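Local coordinates for protein alpha-glucosidase (Bacteroides thetaiotaomicron, PDB 5XFM) that probably hydrolyses terminal beta-L-arabinopyranosyl and alpha-galactosyl residues from glycans, as a calcium-binding glycoside hydrolase of family 97, at residues M324-A329 with D545-V550; N34-C39 with F64-K69. The protein carries 1 engineered substitution. All coordinates share one frame; numbering follows the deposited sequence.

Interaction 1 of 2, residues M324-A329 with D545-V550; sequences MGYEYA and DFMKRV
The phenol of Tyr326 donates a hydrogen bond to the backbone carbonyl of Met547, with OH and O 2.9 Å apart. The acceptor lies at the ring edge, in the plane of the phenol, and CE1 of Tyr326 passes 3.4 Å from the same oxygen. The hydroxyl itself sits 48° out of the carbonyl plane. Apolar groups gather round this hydroxyl: CE of Met547 approaches to 3.5 Å from Tyr326 OH, and CG1 of Val550 lies 4.0 Å from Tyr326 OH. Within its own segment, Tyr326 has CB of Met324 over one face, 3.7 Å above the ring plane and displaced toward the rim.

Met324 meets the helix with its terminal methyl. Its chain folds back at chi2 (-64°), which turns SD, and a second bend at chi3 places CE 4.0 Å from CB of Met547 and 3.9 Å from CG of Lys548. The Met324 and Lys548 chains cross at about a right angle, and it is the lysine's aliphatic CG that makes the contact.

Gly325, with positive phi, is the C-prime residue of a Schellman motif that ends helix 311-324, and the chain then runs into strand 328-331 of the catalytic TIM-barrel. The contacts of Met324 and Tyr326 join helix 541-549 to this helix-to-strand turn, while Thr519 of helix 512-521 touches both Met547 and Val550. A phenylalanine in place of Tyr326 would probably leave the Met547 carbonyl without its phenol donor and deprive CE of Met547 and CG1 of Val550 of the hydroxyl they pack against. The contact thus combines one directional bond with mostly apolar packing, and the phenol satisfies a carbonyl of helix 541-549 in a buried setting.

Interaction 2 of 2, residues N34-C39 with F64-K69; sequences NETKPC and FTKNLK
Thr36 lies side by side with both Lys66 and Asn67, all three side chains pointing the same way from two apposed loops. CG2 of Thr36, set anti to its backbone N, comes within 4.1 Å of Lys66 NZ, whereas OD1 of Asn67 turns back to 3.3 Å from CA of Thr36. Beneath this row the Thr36 carbonyl accepts a bent hydrogen bond from Asn67 N (2.8 Å, 148° at the hydrogen), and CA of Lys66 adds a CH...O contact to the same oxygen.

Pro38 and Leu68 cross obliquely on the buried side, ring carbon CG of Pro38 meeting methyl CD2 of Leu68 at 3.7 Å. The proline's CD rests 3.3 Å from O of Thr65, a carbonyl that also accepts a hydrogen bond from Gln143.

Waters link the backbones as well: one accepts from Asn34 N and makes a rather short bond to Leu68 O, and a second accepts from Leu68 N and can donate to Glu35 O. The ammonium groups of Lys37 and Lys66 approach to 4.2 Å, a proximity that would probably be mildly repulsive. Direct and water-mediated backbone bonds, with one apolar pair, therefore hold these loops of the N-terminal domain together.

From the N terminus, interaction 2 comes first: it closes a short loop of the N-terminal region, bringing the connection between strands 26-31 and 39-44 against the one that leads from strand 62-64 into strand 69-83. Strands 26-31, 39-44 and 62-64 belong to one antiparallel sheet and strand 69-83 to another, so segment 64-69 is itself the passage between the sheets. The chain has left it well before interaction 1 opens at residues 324-329; that contact closes a loop of over 200 residues and brings helix 541-549 back to an early turn of the parallel barrel. The two follow in series, neither nested nor crossed, with centres about 57 Å apart on opposite sides of the chain's centre.

Interaction 1 of 2, residues M324-A329 with D545-V550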
loop_
_atom_site.group_PDB
_atom_site.type_symbol
_atom_site.label_atom_id
_atom_site.label_comp_id
_atom_site.label_asym_id
_atom_site.label_seq_id
_atom_site.Cartn_x
_atom_site.Cartn_y
_atom_site.Cartn_z
ATOM N N MET A 324 3.343 -26.644 8.779
ATOM C CA MET A 324 3.963 -25.774 7.797
ATOM C C MET A 324 5.179 -25.050 8.379
ATOM O O MET A 324 5.977 -24.462 7.649
ATOM C CB MET A 324 2.936 -24.771 7.271
ATOM C CG MET A 324 1.855 -25.409 6.423
ATOM S SD MET A 324 2.487 -26.137 4.899
ATOM C CE MET A 324 3.163 -24.691 4.083
ATOM N N GLY A 325 5.317 -25.091 9.701
ATOM C CA GLY A 325 6.390 -24.374 10.365
ATOM C C GLY A 325 6.089 -22.888 10.358
ATOM O O GLY A 325 6.995 -22.055 10.451
ATOM N N TYR A 326 4.808 -22.554 10.229
ATOM C CA TYR A 326 4.392 -21.156 10.193
ATOM C C TYR A 326 4.341 -20.570 11.597
ATOM O O TYR A 326 4.018 -21.269 12.564
ATOM C CB TYR A 326 3.035 -21.003 9.499
ATOM C CG TYR A 326 3.131 -20.971 7.987
ATOM C CD1 TYR A 326 4.324 -21.277 7.340
ATOM C CD2 TYR A 326 2.038 -20.606 7.209
ATOM C CE1 TYR A 326 4.419 -21.242 5.963
ATOM C CE2 TYR A 326 2.126 -20.566 5.831
ATOM C CZ TYR A 326 3.318 -20.884 5.214
ATOM O OH TYR A 326 3.411 -20.847 3.846
ATOM N N GLU A 327 4.675 -19.286 11.695
ATOM C CA GLU A 327 4.746 -18.590 12.976
ATOM C C GLU A 327 3.388 -18.272 13.578
ATOM O O GLU A 327 3.251 -18.208 14.799
ATOM C CB GLU A 327 5.553 -17.294 12.845
ATOM C CG GLU A 327 7.035 -17.494 12.577
ATOM C CD GLU A 327 7.328 -17.991 11.177
ATOM O OE1 GLU A 327 6.675 -17.512 10.225
ATOM O OE2 GLU A 327 8.215 -18.859 11.027
ATOM N N TYR A 328 2.396 -18.027 12.733
ATOM C CA TYR A 328 1.124 -17.510 13.226
ATOM C C TYR A 328 -0.095 -18.265 12.714
ATOM O O TYR A 328 -0.030 -19.007 11.731
ATOM C CB TYR A 328 1.001 -16.020 12.885
ATOM C CG TYR A 328 2.085 -15.184 13.539
ATOM C CD1 TYR A 328 2.143 -15.045 14.923
ATOM C CD2 TYR A 328 3.073 -14.574 12.779
ATOM C CE1 TYR A 328 3.138 -14.302 15.525
ATOM C CE2 TYR A 328 4.073 -13.827 13.373
ATOM C CZ TYR A 328 4.102 -13.696 14.743
ATOM O OH TYR A 328 5.098 -12.960 15.335
ATOM N N ALA A 329 -1.191 -18.100 13.447
ATOM C CA ALA A 329 -2.517 -18.465 12.988
ATOM C C ALA A 329 -3.468 -17.300 13.244
ATOM O O ALA A 329 -3.549 -16.785 14.362
ATOM C CB ALA A 329 -3.013 -19.729 13.688
ATOM N N ASP A 545 6.264 -27.465 -0.533
ATOM C CA ASP A 545 7.659 -27.390 -0.127
ATOM C C ASP A 545 8.163 -25.969 -0.272
ATOM O O ASP A 545 8.838 -25.455 0.619
ATOM C CB ASP A 545 8.537 -28.350 -0.938
ATOM C CG ASP A 545 8.416 -29.791 -0.469
ATOM O OD1 ASP A 545 8.160 -30.007 0.734
ATOM O OD2 ASP A 545 8.602 -30.709 -1.294
ATOM N N PHE A 546 7.850 -25.337 -1.399
ATOM C CA PHE A 546 8.215 -23.937 -1.567
ATOM C C PHE A 546 7.586 -23.081 -0.468
ATOM O O PHE A 546 8.272 -22.276 0.173
ATOM C CB PHE A 546 7.777 -23.396 -2.924
ATOM C CG PHE A 546 7.921 -21.897 -3.046
ATOM C CD1 PHE A 546 9.142 -21.332 -3.379
ATOM C CD2 PHE A 546 6.853 -21.055 -2.788
ATOM C CE1 PHE A 546 9.285 -19.962 -3.474
ATOM C CE2 PHE A 546 6.993 -19.683 -2.879
ATOM C CZ PHE A 546 8.205 -19.137 -3.224
ATOM N N MET A 547 6.282 -23.259 -0.255
ATOM C CA MET A 547 5.549 -22.434 0.705
ATOM C C MET A 547 6.114 -22.600 2.111
ATOM O O MET A 547 5.982 -21.708 2.949
ATOM C CB MET A 547 4.058 -22.759 0.682
ATOM C CG MET A 547 3.370 -22.274 -0.581
ATOM S SD MET A 547 3.668 -20.521 -0.865
ATOM C CE MET A 547 2.836 -19.789 0.539
ATOM N N LYS A 548 6.734 -23.746 2.370
ATOM C CA LYS A 548 7.419 -23.941 3.641
ATOM C C LYS A 548 8.644 -23.022 3.813
ATOM O O LYS A 548 9.034 -22.713 4.940
ATOM C CB LYS A 548 7.830 -25.404 3.798
ATOM C CG LYS A 548 6.709 -26.290 4.328
ATOM C CD LYS A 548 6.969 -27.758 4.032
ATOM C CE LYS A 548 6.310 -28.660 5.073
ATOM N NZ LYS A 548 5.261 -29.543 4.490
ATOM N N ARG A 549 9.249 -22.586 2.710
ATOM C CA ARG A 549 10.470 -21.776 2.782
ATOM C C ARG A 549 10.269 -20.315 2.402
ATOM O O ARG A 549 11.230 -19.544 2.387
ATOM C CB ARG A 549 11.560 -22.361 1.879
ATOM C CG ARG A 549 11.871 -23.827 2.123
ATOM C CD ARG A 549 13.131 -24.261 1.385
ATOM N NE ARG A 549 12.929 -25.513 0.658
ATOM C CZ ARG A 549 13.123 -25.663 -0.652
ATOM N NH1 ARG A 549 13.540 -24.639 -1.391
ATOM N NH2 ARG A 549 12.905 -26.840 -1.226
ATOM N N VAL A 550 9.034 -19.930 2.096
ATOM C CA VAL A 550 8.765 -18.570 1.630
ATOM C C VAL A 550 9.124 -17.482 2.659
ATOM O O VAL A 550 8.787 -17.579 3.842
ATOM C CB VAL A 550 7.268 -18.424 1.196
ATOM C CG1 VAL A 550 6.324 -18.503 2.386
ATOM C CG2 VAL A 550 7.053 -17.140 0.409
#

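Interaction 2 of 2, residues N34-C39 with F64-K69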
loop_
_atom_site.group_PDB
_atom_site.type_symbol
_atom_site.label_atom_id
_atom_site.label_comp_id
_atom_site.label_asym_id
_atom_site.label_seq_id
_atom_site.Cartn_x
_atom_site.Cartn_y
_atom_site.Cartn_z
ATOM N N ASN A 34 3.786 37.322 -9.950
ATOM C CA ASN A 34 2.906 37.832 -11.007
ATOM C C ASN A 34 1.942 36.806 -11.603
ATOM O O ASN A 34 1.379 37.015 -12.681
ATOM C CB ASN A 34 3.758 38.428 -12.129
ATOM C CG ASN A 34 4.735 39.467 -11.623
ATOM O OD1 ASN A 34 5.944 39.347 -11.829
ATOM N ND2 ASN A 34 4.219 40.489 -10.947
ATOM N N GLU A 35 1.725 35.713 -10.884
ATOM C CA GLU A 35 0.757 34.716 -11.311
ATOM C C GLU A 35 -0.498 34.765 -10.461
ATOM O O GLU A 35 -0.429 34.877 -9.238
ATOM C CB GLU A 35 1.373 33.323 -11.273
ATOM C CG GLU A 35 2.369 33.093 -12.399
ATOM C CD GLU A 35 2.103 33.980 -13.616
ATOM O OE1 GLU A 35 1.179 33.672 -14.404
ATOM O OE2 GLU A 35 2.830 34.980 -13.792
ATOM N N THR A 36 -1.647 34.735 -11.127
ATOM C CA THR A 36 -2.929 34.740 -10.442
ATOM C C THR A 36 -3.020 33.521 -9.532
ATOM O O THR A 36 -3.540 33.584 -8.420
ATOM C CB THR A 36 -4.101 34.729 -11.442
ATOM O OG1 THR A 36 -4.039 35.901 -12.263
ATOM C CG2 THR A 36 -5.435 34.690 -10.712
ATOM N N LYS A 37 -2.506 32.405 -10.024
ATOM C CA LYS A 37 -2.548 31.167 -9.277
ATOM C C LYS A 37 -1.157 30.543 -9.193
ATOM O O LYS A 37 -0.571 30.189 -10.218
ATOM C CB LYS A 37 -3.562 30.222 -9.925
ATOM C CG LYS A 37 -3.726 28.892 -9.260
ATOM C CD LYS A 37 -5.143 28.360 -9.485
ATOM C CE LYS A 37 -5.625 28.594 -10.907
ATOM N NZ LYS A 37 -7.110 28.494 -11.012
ATOM N N PRO A 38 -0.610 30.437 -7.973
ATOM C CA PRO A 38 0.716 29.848 -7.791
ATOM C C PRO A 38 0.756 28.423 -8.326
ATOM O O PRO A 38 -0.199 27.669 -8.139
ATOM C CB PRO A 38 0.907 29.872 -6.270
ATOM C CG PRO A 38 -0.472 29.898 -5.717
ATOM C CD PRO A 38 -1.250 30.746 -6.684
ATOM N N CYS A 39 1.843 28.058 -8.989
ATOM C CA CYS A 39 1.915 26.743 -9.595
ATOM C C CYS A 39 3.342 26.225 -9.699
ATOM O O CYS A 39 4.294 26.948 -9.439
ATOM C CB CYS A 39 1.255 26.773 -10.978
ATOM S SG CYS A 39 1.881 28.065 -12.077
ATOM N N PHE A 64 -4.510 31.422 0.710
ATOM C CA PHE A 64 -3.250 31.267 0.007
ATOM C C PHE A 64 -3.527 30.566 -1.327
ATOM O O PHE A 64 -2.901 29.568 -1.682
ATOM C CB PHE A 64 -2.289 30.457 0.866
ATOM C CG PHE A 64 -2.072 31.044 2.233
ATOM C CD1 PHE A 64 -1.255 32.143 2.418
ATOM C CD2 PHE A 64 -2.722 30.505 3.332
ATOM C CE1 PHE A 64 -1.081 32.684 3.677
ATOM C CE2 PHE A 64 -2.549 31.037 4.594
ATOM C CZ PHE A 64 -1.732 32.124 4.771
ATOM N N THR A 65 -4.488 31.113 -2.057
ATOM C CA THR A 65 -4.998 30.514 -3.282
ATOM C C THR A 65 -4.623 31.340 -4.509
ATOM O O THR A 65 -4.326 30.798 -5.579
ATOM C CB THR A 65 -6.540 30.365 -3.186
ATOM O OG1 THR A 65 -6.858 29.180 -2.443
ATOM C CG2 THR A 65 -7.183 30.274 -4.548
ATOM N N LYS A 66 -4.612 32.657 -4.342
ATOM C CA LYS A 66 -4.394 33.553 -5.471
ATOM C C LYS A 66 -3.433 34.698 -5.170
ATOM O O LYS A 66 -3.418 35.224 -4.062
ATOM C CB LYS A 66 -5.728 34.134 -5.945
ATOM C CG LYS A 66 -6.649 33.117 -6.576
ATOM C CD LYS A 66 -7.896 33.765 -7.137
ATOM C CE LYS A 66 -8.776 32.734 -7.816
ATOM N NZ LYS A 66 -8.058 32.066 -8.936
ATOM N N ASN A 67 -2.644 35.077 -6.170
ATOM C CA ASN A 67 -1.853 36.288 -6.112
ATOM C C ASN A 67 -0.881 36.317 -4.932
ATOM O O ASN A 67 -0.926 37.213 -4.096
ATOM C CB ASN A 67 -2.785 37.503 -6.069
ATOM C CG ASN A 67 -3.694 37.593 -7.296
ATOM O OD1 ASN A 67 -3.277 37.275 -8.412
ATOM N ND2 ASN A 67 -4.945 37.993 -7.085
ATOM N N LEU A 68 -0.052 35.288 -4.834
ATOM C CA LEU A 68 0.968 35.212 -3.804
ATOM C C LEU A 68 2.269 35.851 -4.257
ATOM O O LEU A 68 2.522 35.990 -5.454
ATOM C CB LEU A 68 1.218 33.754 -3.380
ATOM C CG LEU A 68 0.287 33.039 -2.380
ATOM C CD1 LEU A 68 -1.167 33.462 -2.486
ATOM C CD2 LEU A 68 0.414 31.520 -2.537
ATOM N N LYS A 69 3.090 36.243 -3.288
ATOM C CA LYS A 69 4.436 36.708 -3.581
ATOM C C LYS A 69 5.417 35.686 -3.040
ATOM O O LYS A 69 5.179 35.091 -1.990
ATOM C CB LYS A 69 4.717 38.073 -2.955
ATOM C CG LYS A 69 3.663 39.134 -3.211
ATOM C CD LYS A 69 3.906 40.356 -2.334
ATOM C CE LYS A 69 2.937 41.481 -2.666
ATOM N NZ LYS A 69 3.186 42.044 -4.026
HETATM O O HOH W 1 3.436 37.681 -7.054
HETATM O O HOH W 2 0.548 33.783 -6.955
HETATM O O HOH W 3 0.736 37.474 -8.034
#